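Local coordinates for arginyl-trna synthetase (PDB 1IQ0), which probably attaches L-arginine to tRNA(Arg) at the expense of ATP, as a monomeric class I aminoacyl-tRNA synthetase, at residues 260-265 with 274-279; 308-313 with 366-371; 359-364 with 380-385; 315-320 with 341-346. One frame throughout, in Å; residues are numbered along the deposited sequence.

Interaction 1. Residues 260-265 with 274-279; sequences PHVFRP and LVMDAS
Phe-263 and Val-275 form an antiparallel hydrogen-bonded pair, N to O in both directions, and beside them Val-262 and Met-276 form a non-hydrogen-bonded pair with CA atoms 4.4 Å apart. A third backbone bond, Asp-277 N to His-261 O, is short at 2.7 Å and almost straight (175° at the hydrogen). On the Val-262 side the contact is aliphatic: CG2 of Val-262 rests on CG of Met-276 at 3.9 Å, while its CG1 meets Leu-274 CD1. The same Leu-274 methyl lies over one face of the Arg-264 guanidinium, toward the rim, and touches Arg-264 CG; the charged end of Arg-264 goes to Glu-257. The two segments are the paired strands of a beta hairpin, which strand 289-291 widens to a small antiparallel sheet. Its Met-276 face packs on helices 248-256 and 361-370, and its other face carries Phe-263 and Val-275, both against Phe-289. Here Val-275 CG1, held between the backbone N and carbonyl carbon (chi1 62°), lies over one face of the Phe-263 ring, offset to the rim, and meets Pro-265 CD at 3.7 Å. At the far end Asp-277 makes an Asx turn, its OD2 accepting from Ser-279 N at 3.0 Å and from Ser-279 OG at 2.7 Å, both from the same face of the carboxylate. An alanine in place of Asp-277 would probably leave Ser-279 N without this acceptor and its hydroxyl free to turn. Asp-277 CB itself sits 3.4 Å from His-261 O.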
loop_
_atom_site.group_PDB
_atom_site.type_symbol
_atom_site.label_atom_id
_atom_site.label_comp_id
_atom_site.label_asym_id
_atom_site.label_seq_id
_atom_site.Cartn_x
_atom_site.Cartn_y
_atom_site.Cartn_z
ATOM N N PRO A 260 -15.966 -24.741 22.884
ATOM C CA PRO A 260 -16.119 -26.196 22.850
ATOM C C PRO A 260 -15.290 -26.797 21.711
ATOM O O PRO A 260 -14.994 -27.992 21.711
ATOM C CB PRO A 260 -17.621 -26.376 22.648
ATOM C CG PRO A 260 -17.996 -25.162 21.843
ATOM C CD PRO A 260 -17.235 -24.070 22.554
ATOM N N HIS A 261 -14.906 -25.960 20.749
ATOM C CA HIS A 261 -14.106 -26.416 19.616
ATOM C C HIS A 261 -12.599 -26.282 19.837
ATOM O O HIS A 261 -11.808 -26.464 18.915
ATOM C CB HIS A 261 -14.530 -25.674 18.353
ATOM C CG HIS A 261 -15.980 -25.841 18.034
ATOM N ND1 HIS A 261 -16.892 -24.813 18.146
ATOM C CD2 HIS A 261 -16.690 -26.938 17.680
ATOM C CE1 HIS A 261 -18.102 -25.271 17.879
ATOM N NE2 HIS A 261 -18.007 -26.557 17.594
ATOM N N VAL A 262 -12.211 -25.951 21.064
ATOM C CA VAL A 262 -10.799 -25.833 21.436
ATOM C C VAL A 262 -10.629 -26.827 22.576
ATOM O O VAL A 262 -11.142 -26.617 23.674
ATOM C CB VAL A 262 -10.450 -24.410 21.926
ATOM C CG1 VAL A 262 -9.090 -24.410 22.609
ATOM C CG2 VAL A 262 -10.429 -23.451 20.742
ATOM N N PHE A 263 -9.912 -27.913 22.315
ATOM C CA PHE A 263 -9.749 -28.951 23.322
ATOM C C PHE A 263 -8.492 -29.791 23.131
ATOM O O PHE A 263 -7.802 -29.680 22.115
ATOM C CB PHE A 263 -10.974 -29.862 23.273
ATOM C CG PHE A 263 -11.236 -30.430 21.906
ATOM C CD1 PHE A 263 -10.582 -31.581 21.477
ATOM C CD2 PHE A 263 -12.090 -29.778 21.022
ATOM C CE1 PHE A 263 -10.773 -32.075 20.186
ATOM C CE2 PHE A 263 -12.289 -30.261 19.728
ATOM C CZ PHE A 263 -11.628 -31.410 19.308
ATOM N N ARG A 264 -8.216 -30.644 24.115
ATOM C CA ARG A 264 -7.051 -31.522 24.076
ATOM C C ARG A 264 -7.463 -32.966 23.828
ATOM O O ARG A 264 -8.044 -33.610 24.701
ATOM C CB ARG A 264 -6.277 -31.468 25.398
ATOM C CG ARG A 264 -5.578 -30.159 25.695
ATOM C CD ARG A 264 -4.582 -30.329 26.840
ATOM N NE ARG A 264 -3.815 -29.112 27.085
ATOM C CZ ARG A 264 -4.331 -27.987 27.568
ATOM N NH1 ARG A 264 -5.622 -27.917 27.867
ATOM N NH2 ARG A 264 -3.557 -26.923 27.744
ATOM N N PRO A 265 -7.175 -33.495 22.632
ATOM C CA PRO A 265 -7.550 -34.885 22.366
ATOM C C PRO A 265 -6.830 -35.802 23.362
ATOM O O PRO A 265 -5.610 -35.716 23.522
ATOM C CB PRO A 265 -7.074 -35.097 20.929
ATOM C CG PRO A 265 -7.204 -33.731 20.324
ATOM C CD PRO A 265 -6.655 -32.845 21.419
ATOM N N LEU A 274 -3.056 -29.095 22.483
ATOM C CA LEU A 274 -4.250 -28.252 22.531
ATOM C C LEU A 274 -4.528 -27.877 21.089
ATOM O O LEU A 274 -3.678 -27.298 20.413
ATOM C CB LEU A 274 -4.024 -26.984 23.359
ATOM C CG LEU A 274 -5.240 -26.050 23.399
ATOM C CD1 LEU A 274 -6.388 -26.759 24.103
ATOM C CD2 LEU A 274 -4.901 -24.748 24.108
ATOM N N VAL A 275 -5.718 -28.208 20.615
ATOM C CA VAL A 275 -6.061 -27.930 19.235
ATOM C C VAL A 275 -7.344 -27.125 19.083
ATOM O O VAL A 275 -8.208 -27.123 19.963
ATOM C CB VAL A 275 -6.188 -29.257 18.452
ATOM C CG1 VAL A 275 -7.302 -30.101 19.041
ATOM C CG2 VAL A 275 -6.441 -28.980 16.991
ATOM N N MET A 276 -7.446 -26.433 17.954
ATOM C CA MET A 276 -8.613 -25.624 17.628
ATOM C C MET A 276 -9.289 -26.245 16.404
ATOM O O MET A 276 -8.667 -26.380 15.347
ATOM C CB MET A 276 -8.198 -24.189 17.289
ATOM C CG MET A 276 -9.372 -23.264 17.005
ATOM S SD MET A 276 -8.877 -21.655 16.363
ATOM C CE MET A 276 -8.195 -20.911 17.828
ATOM N N ASP A 277 -10.551 -26.629 16.551
ATOM C CA ASP A 277 -11.300 -27.217 15.441
ATOM C C ASP A 277 -11.950 -26.082 14.665
ATOM O O ASP A 277 -12.929 -25.486 15.119
ATOM C CB ASP A 277 -12.373 -28.176 15.976
ATOM C CG ASP A 277 -13.216 -28.802 14.867
ATOM O OD1 ASP A 277 -14.232 -29.448 15.195
ATOM O OD2 ASP A 277 -12.867 -28.650 13.677
ATOM N N ALA A 278 -11.399 -25.780 13.495
ATOM C CA ALA A 278 -11.914 -24.700 12.659
ATOM C C ALA A 278 -13.048 -25.113 11.714
ATOM O O ALA A 278 -13.579 -24.271 10.988
ATOM C CB ALA A 278 -10.766 -24.095 11.841
ATOM N N SER A 279 -13.427 -26.389 11.720
ATOM C CA SER A 279 -14.482 -26.852 10.813
ATOM C C SER A 279 -15.844 -26.170 10.963
ATOM O O SER A 279 -16.536 -25.943 9.972
ATOM C CB SER A 279 -14.655 -28.376 10.913
ATOM O OG SER A 279 -15.161 -28.776 12.175
#

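Interaction 2. Residues 308-313 with 366-371; sequences FQFWKM and AALALA
Phe-310 reaches from helix 301-312 to helix 361-370, where its CE2 and CD2 meet Leu-368 CD2, which approaches the ring obliquely and lies 3.7 Å from Phe-310 CE2. Both residues have CG anti to their own carbonyl carbon, and the two side chains run antiparallel to one another. In Phe-310 a chi2 of -173° keeps CA close to the ring plane, with CD2 on the same side of the CB-CG bond as CA. The far end of the ring meets a backbone oxygen and a methyl: Ala-367 O lies in the ring plane at its edge, 3.9 Å from Phe-310 CZ, and Ala-371 CB approaches the same CZ obliquely at 3.7 Å. Met-313, just past the end of its helix, comes to the other branch of Leu-368 at about a right angle, its SD 3.8 Å from Leu-368 CD1. Its CE is swung to a chi3 of 136°, away from a staggered value. Gln-309 NE2 gives SD a weak hydrogen bond, but its stronger partner is Thr-349 on strand 348-354. The short helix axes stay 11.0 Å apart and cross at -63°, a wide separation that these long side chains bridge within the catalytic domain. The buried interface is made by methyl, sulfur and ring contacts with no directional polar bond between the segments, and so probably rests on the close fit of Leu-368 with Phe-310 and Met-313 and on exclusion of water.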
loop_
_atom_site.group_PDB
_atom_site.type_symbol
_atom_site.label_atom_id
_atom_site.label_comp_id
_atom_site.label_asym_id
_atom_site.label_seq_id
_atom_site.Cartn_x
_atom_site.Cartn_y
_atom_site.Cartn_z
ATOM N N PHE A 308 -1.698 -11.941 19.157
ATOM C CA PHE A 308 -1.366 -10.619 18.641
ATOM C C PHE A 308 -2.556 -10.008 17.889
ATOM O O PHE A 308 -2.858 -8.828 18.048
ATOM C CB PHE A 308 -0.135 -10.732 17.729
ATOM C CG PHE A 308 0.487 -9.407 17.359
ATOM C CD1 PHE A 308 0.489 -8.344 18.254
ATOM C CD2 PHE A 308 1.135 -9.251 16.132
ATOM C CE1 PHE A 308 1.131 -7.142 17.933
ATOM C CE2 PHE A 308 1.778 -8.058 15.806
ATOM C CZ PHE A 308 1.777 -7.004 16.707
ATOM N N GLN A 309 -3.225 -10.810 17.067
ATOM C CA GLN A 309 -4.395 -10.336 16.328
ATOM C C GLN A 309 -5.464 -9.868 17.320
ATOM O O GLN A 309 -6.124 -8.859 17.096
ATOM C CB GLN A 309 -4.977 -11.460 15.469
ATOM C CG GLN A 309 -6.184 -11.064 14.623
ATOM C CD GLN A 309 -5.825 -10.084 13.514
ATOM O OE1 GLN A 309 -4.768 -10.197 12.894
ATOM N NE2 GLN A 309 -6.713 -9.128 13.251
ATOM N N PHE A 310 -5.636 -10.615 18.407
ATOM C CA PHE A 310 -6.621 -10.265 19.424
ATOM C C PHE A 310 -6.334 -8.896 20.041
ATOM O O PHE A 310 -7.253 -8.113 20.285
ATOM C CB PHE A 310 -6.657 -11.337 20.524
ATOM C CG PHE A 310 -7.502 -12.544 20.182
ATOM C CD1 PHE A 310 -7.753 -13.524 21.142
ATOM C CD2 PHE A 310 -8.053 -12.701 18.912
ATOM C CE1 PHE A 310 -8.538 -14.640 20.849
ATOM C CE2 PHE A 310 -8.842 -13.817 18.609
ATOM C CZ PHE A 310 -9.086 -14.789 19.581
ATOM N N TRP A 311 -5.058 -8.609 20.285
ATOM C CA TRP A 311 -4.667 -7.330 20.863
ATOM C C TRP A 311 -4.932 -6.208 19.867
ATOM O O TRP A 311 -5.441 -5.155 20.232
ATOM C CB TRP A 311 -3.184 -7.335 21.236
ATOM C CG TRP A 311 -2.675 -5.968 21.622
ATOM C CD1 TRP A 311 -2.814 -5.343 22.833
ATOM C CD2 TRP A 311 -2.004 -5.032 20.765
ATOM N NE1 TRP A 311 -2.272 -4.072 22.778
ATOM C CE2 TRP A 311 -1.771 -3.859 21.521
ATOM C CE3 TRP A 311 -1.583 -5.071 19.428
ATOM C CZ2 TRP A 311 -1.134 -2.736 20.985
ATOM C CZ3 TRP A 311 -0.949 -3.953 18.892
ATOM C CH2 TRP A 311 -0.731 -2.803 19.668
ATOM N N LYS A 312 -4.581 -6.440 18.607
ATOM C CA LYS A 312 -4.783 -5.440 17.559
ATOM C C LYS A 312 -6.232 -4.980 17.490
ATOM O O LYS A 312 -6.503 -3.797 17.271
ATOM C CB LYS A 312 -4.380 -6.003 16.192
ATOM C CG LYS A 312 -2.881 -6.201 15.985
ATOM C CD LYS A 312 -2.597 -6.659 14.554
ATOM C CE LYS A 312 -1.103 -6.727 14.250
ATOM N NZ LYS A 312 -0.895 -7.261 12.865
ATOM N N MET A 313 -7.163 -5.915 17.679
ATOM C CA MET A 313 -8.581 -5.584 17.616
ATOM C C MET A 313 -9.223 -5.287 18.975
ATOM O O MET A 313 -10.443 -5.227 19.086
ATOM C CB MET A 313 -9.345 -6.696 16.875
ATOM C CG MET A 313 -8.917 -6.819 15.395
ATOM S SD MET A 313 -9.658 -8.186 14.478
ATOM C CE MET A 313 -10.105 -7.345 12.885
ATOM N N ALA A 366 -10.904 -17.999 11.725
ATOM C CA ALA A 366 -11.601 -18.995 12.529
ATOM C C ALA A 366 -11.467 -18.699 14.013
ATOM O O ALA A 366 -12.422 -18.876 14.772
ATOM C CB ALA A 366 -11.050 -20.387 12.227
ATOM N N ALA A 367 -10.281 -18.249 14.423
ATOM C CA ALA A 367 -10.036 -17.937 15.822
ATOM C C ALA A 367 -10.931 -16.788 16.269
ATOM O O ALA A 367 -11.534 -16.839 17.347
ATOM C CB ALA A 367 -8.566 -17.587 16.037
ATOM N N LEU A 368 -11.020 -15.750 15.445
ATOM C CA LEU A 368 -11.870 -14.617 15.783
ATOM C C LEU A 368 -13.340 -15.052 15.869
ATOM O O LEU A 368 -14.064 -14.613 16.755
ATOM C CB LEU A 368 -11.704 -13.493 14.753
ATOM C CG LEU A 368 -10.443 -12.635 14.879
ATOM C CD1 LEU A 368 -10.226 -11.854 13.594
ATOM C CD2 LEU A 368 -10.573 -11.688 16.071
ATOM N N ALA A 369 -13.779 -15.919 14.962
ATOM C CA ALA A 369 -15.171 -16.384 14.988
ATOM C C ALA A 369 -15.453 -17.258 16.218
ATOM O O ALA A 369 -16.418 -17.024 16.950
ATOM C CB ALA A 369 -15.501 -17.159 13.703
ATOM N N LEU A 370 -14.603 -18.253 16.452
ATOM C CA LEU A 370 -14.774 -19.149 17.593
ATOM C C LEU A 370 -14.745 -18.408 18.926
ATOM O O LEU A 370 -15.385 -18.823 19.895
ATOM C CB LEU A 370 -13.692 -20.228 17.581
ATOM C CG LEU A 370 -13.817 -21.206 16.413
ATOM C CD1 LEU A 370 -12.601 -22.116 16.355
ATOM C CD2 LEU A 370 -15.099 -22.017 16.578
ATOM N N ALA A 371 -14.001 -17.311 18.974
ATOM C CA ALA A 371 -13.905 -16.525 20.193
ATOM C C ALA A 371 -15.154 -15.664 20.323
ATOM O O ALA A 371 -15.320 -14.947 21.302
ATOM C CB ALA A 371 -12.656 -15.644 20.154
#

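Interaction 3. Residues 359-364 with 380-385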
loop_
_atom_site.group_PDB
_atom_site.type_symbol
_atom_site.label_atom_id
_atom_site.label_comp_id
_atom_site.label_asym_id
_atom_site.label_seq_id
_atom_site.Cartn_x
_atom_site.Cartn_y
_atom_site.Cartn_z
ATOM N N HIS A 359 1.061 -17.177 6.773
ATOM C CA HIS A 359 0.165 -18.096 7.467
ATOM C C HIS A 359 -1.237 -17.931 6.882
ATOM O O HIS A 359 -1.622 -16.835 6.470
ATOM C CB HIS A 359 0.136 -17.786 8.967
ATOM C CG HIS A 359 1.487 -17.788 9.615
ATOM N ND1 HIS A 359 2.471 -16.883 9.287
ATOM C CD2 HIS A 359 2.010 -18.577 10.583
ATOM C CE1 HIS A 359 3.543 -17.113 10.025
ATOM N NE2 HIS A 359 3.289 -18.135 10.820
ATOM N N PRO A 360 -2.024 -19.018 6.841
ATOM C CA PRO A 360 -3.386 -18.978 6.296
ATOM C C PRO A 360 -4.346 -18.059 7.058
ATOM O O PRO A 360 -4.490 -18.173 8.276
ATOM C CB PRO A 360 -3.815 -20.441 6.349
ATOM C CG PRO A 360 -3.096 -20.951 7.559
ATOM C CD PRO A 360 -1.719 -20.355 7.384
ATOM N N GLN A 361 -4.999 -17.156 6.330
ATOM C CA GLN A 361 -5.954 -16.225 6.928
ATOM C C GLN A 361 -7.028 -17.007 7.667
ATOM O O GLN A 361 -7.645 -16.505 8.611
ATOM C CB GLN A 361 -6.610 -15.356 5.853
ATOM C CG GLN A 361 -5.672 -14.366 5.187
ATOM C CD GLN A 361 -6.380 -13.489 4.170
ATOM O OE1 GLN A 361 -7.351 -12.805 4.495
ATOM N NE2 GLN A 361 -5.894 -13.503 2.933
ATOM N N ALA A 362 -7.246 -18.241 7.226
ATOM C CA ALA A 362 -8.238 -19.115 7.833
ATOM C C ALA A 362 -8.016 -19.232 9.342
ATOM O O ALA A 362 -8.976 -19.325 10.110
ATOM C CB ALA A 362 -8.173 -20.498 7.185
ATOM N N LEU A 363 -6.748 -19.228 9.752
ATOM C CA LEU A 363 -6.375 -19.337 11.163
ATOM C C LEU A 363 -6.985 -18.252 12.048
ATOM O O LEU A 363 -7.791 -18.549 12.929
ATOM C CB LEU A 363 -4.847 -19.300 11.323
ATOM C CG LEU A 363 -4.303 -19.205 12.761
ATOM C CD1 LEU A 363 -4.475 -20.530 13.500
ATOM C CD2 LEU A 363 -2.838 -18.819 12.711
ATOM N N VAL A 364 -6.600 -16.998 11.829
ATOM C CA VAL A 364 -7.127 -15.917 12.659
ATOM C C VAL A 364 -8.611 -15.726 12.424
ATOM O O VAL A 364 -9.360 -15.399 13.350
ATOM C CB VAL A 364 -6.392 -14.575 12.406
ATOM C CG1 VAL A 364 -4.895 -14.778 12.514
ATOM C CG2 VAL A 364 -6.774 -14.014 11.059
ATOM N N ALA A 380 -9.951 -9.108 8.932
ATOM C CA ALA A 380 -8.527 -9.370 9.110
ATOM C C ALA A 380 -7.969 -9.677 7.726
ATOM O O ALA A 380 -8.038 -10.811 7.257
ATOM C CB ALA A 380 -8.323 -10.554 10.044
ATOM N N HIS A 381 -7.413 -8.664 7.072
ATOM C CA HIS A 381 -6.897 -8.852 5.724
ATOM C C HIS A 381 -5.407 -9.111 5.599
ATOM O O HIS A 381 -4.610 -8.768 6.469
ATOM C CB HIS A 381 -7.248 -7.638 4.860
ATOM C CG HIS A 381 -8.679 -7.221 4.961
ATOM N ND1 HIS A 381 -9.074 -6.077 5.619
ATOM C CD2 HIS A 381 -9.812 -7.796 4.488
ATOM C CE1 HIS A 381 -10.389 -5.961 5.545
ATOM N NE2 HIS A 381 -10.860 -6.991 4.863
ATOM N N HIS A 382 -5.056 -9.714 4.476
ATOM C CA HIS A 382 -3.679 -10.026 4.134
ATOM C C HIS A 382 -3.400 -9.432 2.757
ATOM O O HIS A 382 -4.238 -9.489 1.855
ATOM C CB HIS A 382 -3.455 -11.543 4.067
ATOM C CG HIS A 382 -2.951 -12.146 5.343
ATOM N ND1 HIS A 382 -2.561 -13.466 5.437
ATOM C CD2 HIS A 382 -2.763 -11.611 6.573
ATOM C CE1 HIS A 382 -2.155 -13.717 6.669
ATOM N NE2 HIS A 382 -2.268 -12.609 7.379
ATOM N N LEU A 383 -2.224 -8.847 2.605
ATOM C CA LEU A 383 -1.824 -8.295 1.331
ATOM C C LEU A 383 -0.538 -9.058 1.027
ATOM O O LEU A 383 0.545 -8.692 1.493
ATOM C CB LEU A 383 -1.572 -6.785 1.452
ATOM C CG LEU A 383 -1.347 -6.002 0.152
ATOM C CD1 LEU A 383 -2.406 -6.389 -0.866
ATOM C CD2 LEU A 383 -1.391 -4.501 0.432
ATOM N N ALA A 384 -0.677 -10.152 0.285
ATOM C CA ALA A 384 0.462 -10.993 -0.067
ATOM C C ALA A 384 1.094 -10.531 -1.373
ATOM O O ALA A 384 0.397 -10.161 -2.315
ATOM C CB ALA A 384 0.017 -12.450 -0.183
ATOM N N TYR A 385 2.420 -10.564 -1.429
ATOM C CA TYR A 385 3.118 -10.125 -2.626
ATOM C C TYR A 385 4.153 -11.131 -3.110
ATOM O O TYR A 385 4.687 -11.917 -2.329
ATOM C CB TYR A 385 3.791 -8.782 -2.351
ATOM C CG TYR A 385 4.758 -8.839 -1.198
ATOM C CD1 TYR A 385 6.080 -9.242 -1.390
ATOM C CD2 TYR A 385 4.346 -8.506 0.100
ATOM C CE1 TYR A 385 6.969 -9.308 -0.318
ATOM C CE2 TYR A 385 5.227 -8.569 1.173
ATOM C CZ TYR A 385 6.535 -8.968 0.958
ATOM O OH TYR A 385 7.417 -8.999 2.012
#
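His-359 O lies near the plane of the His-382 ring, at its edge, 3.2 Å from His-382 CE1 and somewhat farther from ND1. The contact belongs to a beta-alpha-beta crossover of the Rossmann-type catalytic domain: helix 361-370 lies on the route between the neighbouring parallel strands 348-354 and 380-390, and its first residues come down beside the latter. Pro-360 O accepts a backbone bond from Leu-363 N at 2.9 Å. Gln-361 passes close against His-382, with Gln-361 CG 3.2 Å from His-382 ND1 and Gln-361 NE2 3.3 Å from His-382 CB. The amide stands at 45° to the imidazole. Both His-359 and Gln-361 are poorly ordered, so the short distances here are approximate. An alanine in place of His-382 would probably leave His-359 O without its ring-edge neighbour and Gln-361 CG with room to shift. His-382 also touches Asn-351 of strand 348-354, whereas Leu-383, on the other side of the strand, packs on Leu-128 of helix 120-138, the helix that starts within the predicted HIGH region. Farther along the helix the contact turns apolar: Val-364 CG2, which lies between its own backbone N and carbonyl carbon, meets the strand and rests 3.9 Å from Ala-380 CB.

Interaction 4. Residues 315-320 with 341-346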
loop_
_atom_site.group_PDB
_atom_site.type_symbol
_atom_site.label_atom_id
_atom_site.label_comp_id
_atom_site.label_asym_id
_atom_site.label_seq_id
_atom_site.Cartn_x
_atom_site.Cartn_y
_atom_site.Cartn_z
ATOM N N ILE A 315 -9.415 -7.103 21.678
ATOM C CA ILE A 315 -9.957 -8.237 22.401
ATOM C C ILE A 315 -9.103 -8.505 23.634
ATOM O O ILE A 315 -9.617 -8.906 24.680
ATOM C CB ILE A 315 -9.994 -9.474 21.492
ATOM C CG1 ILE A 315 -10.912 -9.188 20.298
ATOM C CG2 ILE A 315 -10.441 -10.692 22.272
ATOM C CD1 ILE A 315 -10.920 -10.289 19.236
ATOM N N LEU A 316 -7.800 -8.265 23.514
ATOM C CA LEU A 316 -6.872 -8.471 24.626
ATOM C C LEU A 316 -6.066 -7.209 24.914
ATOM O O LEU A 316 -5.871 -6.380 24.030
ATOM C CB LEU A 316 -5.905 -9.615 24.318
ATOM C CG LEU A 316 -6.456 -11.041 24.249
ATOM C CD1 LEU A 316 -5.306 -12.004 23.957
ATOM C CD2 LEU A 316 -7.141 -11.405 25.575
ATOM N N GLU A 317 -5.599 -7.073 26.151
ATOM C CA GLU A 317 -4.797 -5.920 26.561
ATOM C C GLU A 317 -3.521 -6.369 27.274
ATOM O O GLU A 317 -3.371 -7.544 27.615
ATOM C CB GLU A 317 -5.612 -5.012 27.488
ATOM C CG GLU A 317 -6.807 -4.349 26.808
ATOM C CD GLU A 317 -7.648 -3.517 27.762
ATOM O OE1 GLU A 317 -7.101 -2.607 28.417
ATOM O OE2 GLU A 317 -8.863 -3.771 27.851
ATOM N N GLY A 318 -2.605 -5.431 27.503
ATOM C CA GLY A 318 -1.368 -5.764 28.187
ATOM C C GLY A 318 -0.161 -4.961 27.734
ATOM O O GLY A 318 0.757 -4.709 28.520
ATOM N N LEU A 319 -0.159 -4.554 26.467
ATOM C CA LEU A 319 0.938 -3.777 25.898
ATOM C C LEU A 319 0.911 -2.318 26.376
ATOM O O LEU A 319 -0.156 -1.697 26.463
ATOM C CB LEU A 319 0.857 -3.843 24.365
ATOM C CG LEU A 319 1.870 -4.661 23.542
ATOM C CD1 LEU A 319 2.561 -5.711 24.384
ATOM C CD2 LEU A 319 1.154 -5.299 22.348
ATOM N N ARG A 320 2.092 -1.787 26.688
ATOM C CA ARG A 320 2.260 -0.411 27.152
ATOM C C ARG A 320 3.202 0.317 26.206
ATOM O O ARG A 320 4.164 -0.273 25.708
ATOM C CB ARG A 320 2.840 -0.390 28.569
ATOM C CG ARG A 320 1.882 -0.894 29.619
ATOM C CD ARG A 320 2.523 -0.968 30.997
ATOM N NE ARG A 320 1.544 -1.381 31.995
ATOM C CZ ARG A 320 0.551 -0.610 32.431
ATOM N NH1 ARG A 320 0.410 0.626 31.965
ATOM N NH2 ARG A 320 -0.318 -1.083 33.316
ATOM N N ALA A 341 -0.808 2.045 28.892
ATOM C CA ALA A 341 -1.468 0.860 28.365
ATOM C C ALA A 341 -2.313 1.266 27.162
ATOM O O ALA A 341 -3.062 2.240 27.222
ATOM C CB ALA A 341 -2.345 0.229 29.444
ATOM N N TYR A 342 -2.214 0.509 26.075
ATOM C CA TYR A 342 -2.951 0.861 24.869
ATOM C C TYR A 342 -3.200 -0.276 23.889
ATOM O O TYR A 342 -2.355 -1.145 23.693
ATOM C CB TYR A 342 -2.197 1.977 24.140
ATOM C CG TYR A 342 -2.703 2.289 22.746
ATOM C CD1 TYR A 342 -3.719 3.220 22.546
ATOM C CD2 TYR A 342 -2.154 1.661 21.626
ATOM C CE1 TYR A 342 -4.179 3.524 21.261
ATOM C CE2 TYR A 342 -2.607 1.955 20.335
ATOM C CZ TYR A 342 -3.619 2.889 20.161
ATOM O OH TYR A 342 -4.065 3.199 18.893
ATOM N N THR A 343 -4.379 -0.235 23.278
ATOM C CA THR A 343 -4.806 -1.175 22.253
ATOM C C THR A 343 -5.405 -0.299 21.155
ATOM O O THR A 343 -6.174 0.619 21.447
ATOM C CB THR A 343 -5.916 -2.107 22.739
ATOM O OG1 THR A 343 -5.417 -2.969 23.766
ATOM C CG2 THR A 343 -6.412 -2.932 21.601
ATOM N N PRO A 344 -5.078 -0.576 19.881
ATOM C CA PRO A 344 -5.604 0.216 18.762
ATOM C C PRO A 344 -7.105 0.030 18.550
ATOM O O PRO A 344 -7.758 0.871 17.928
ATOM C CB PRO A 344 -4.814 -0.300 17.553
ATOM C CG PRO A 344 -3.650 -1.040 18.140
ATOM C CD PRO A 344 -4.192 -1.645 19.392
ATOM N N LYS A 345 -7.650 -1.072 19.058
ATOM C CA LYS A 345 -9.076 -1.367 18.879
ATOM C C LYS A 345 -9.411 -1.308 17.386
ATOM O O LYS A 345 -10.411 -0.716 16.984
ATOM C CB LYS A 345 -9.943 -0.350 19.632
ATOM C CG LYS A 345 -9.777 -0.347 21.145
ATOM C CD LYS A 345 -10.770 0.619 21.784
ATOM C CE LYS A 345 -10.668 0.636 23.302
ATOM N NZ LYS A 345 -9.367 1.176 23.779
ATOM N N ALA A 346 -8.573 -1.929 16.566
ATOM C CA ALA A 346 -8.766 -1.910 15.122
ATOM C C ALA A 346 -10.049 -2.570 14.650
ATOM O O ALA A 346 -10.393 -3.665 15.090
ATOM C CB ALA A 346 -7.575 -2.558 14.430
HETATM O O HOH W 1 -1.631 2.872 31.695
#
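Arg-320 runs alongside Ala-341, its partner in an antiparallel non-hydrogen-bonded pair whose CA atoms are 4.1 Å apart. From CB, a chi1 of -69° sets CG anti to the carbonyl carbon, and CG lies 4.0 Å from both N and CA of Ala-341. CD and NE carry the chain on, extended, until chi4 (-72°) bends CZ back toward the neighbouring strand. Ala-341 CB then lies over one face of the guanidinium, 3.8 Å from Arg-320 NH1. This NH1 is doubly engaged: it donates to Gly-339 O, and to a water in the guanidinium plane, 3.0 Å away. The same water accepts from Ala-341 N, so it ties the arginine tip back to the backbone it has just passed. Next to this pair Leu-319 O receives Tyr-342 N at 3.0 Å (165° at the hydrogen) and lies close to Ala-341 CA as well. Farther on, Thr-343 OG1 points at Leu-316 O in a weak bond of 3.5 Å and rests against Glu-317 CG, the two side chains crossing at about a right angle. Gly-318, between Glu-317 and Leu-319 in the chain, has a backbone conformation in which a CB would run into the carbonyl O of Glu-317. The pairing joins the outermost strand 340-341 of the large mixed sheet to strand 320-323. Leu-319, Thr-343 and Pro-344 pack on Trp-311 of helix 301-312, Leu-316 on helix 248-256, and Pro-344 also on Leu-106 of strand 104-108.

Interaction 2 is the buried one. It shares helix 361-370 with interaction 3, where the helix start meets the strand at the surface through polar side chains, two of them poorly ordered, and one methyl contact; Leu-368 CD1 of interaction 2 comes near Ala-380 of interaction 3. The same helix also carries the hairpin of interaction 1, Leu-370 packing on Met-276 and His-261. Interaction 4 nests in the loop closed by interaction 2 and is tied to its first helix by probable hydrogen bonds, Phe-310 O with Ile-315 N and Lys-312 O with Ala-346 N. Three backbone bonds join 1, one with a water bridge and a weak hydroxyl bond joins 4, and apolar packing serves 2.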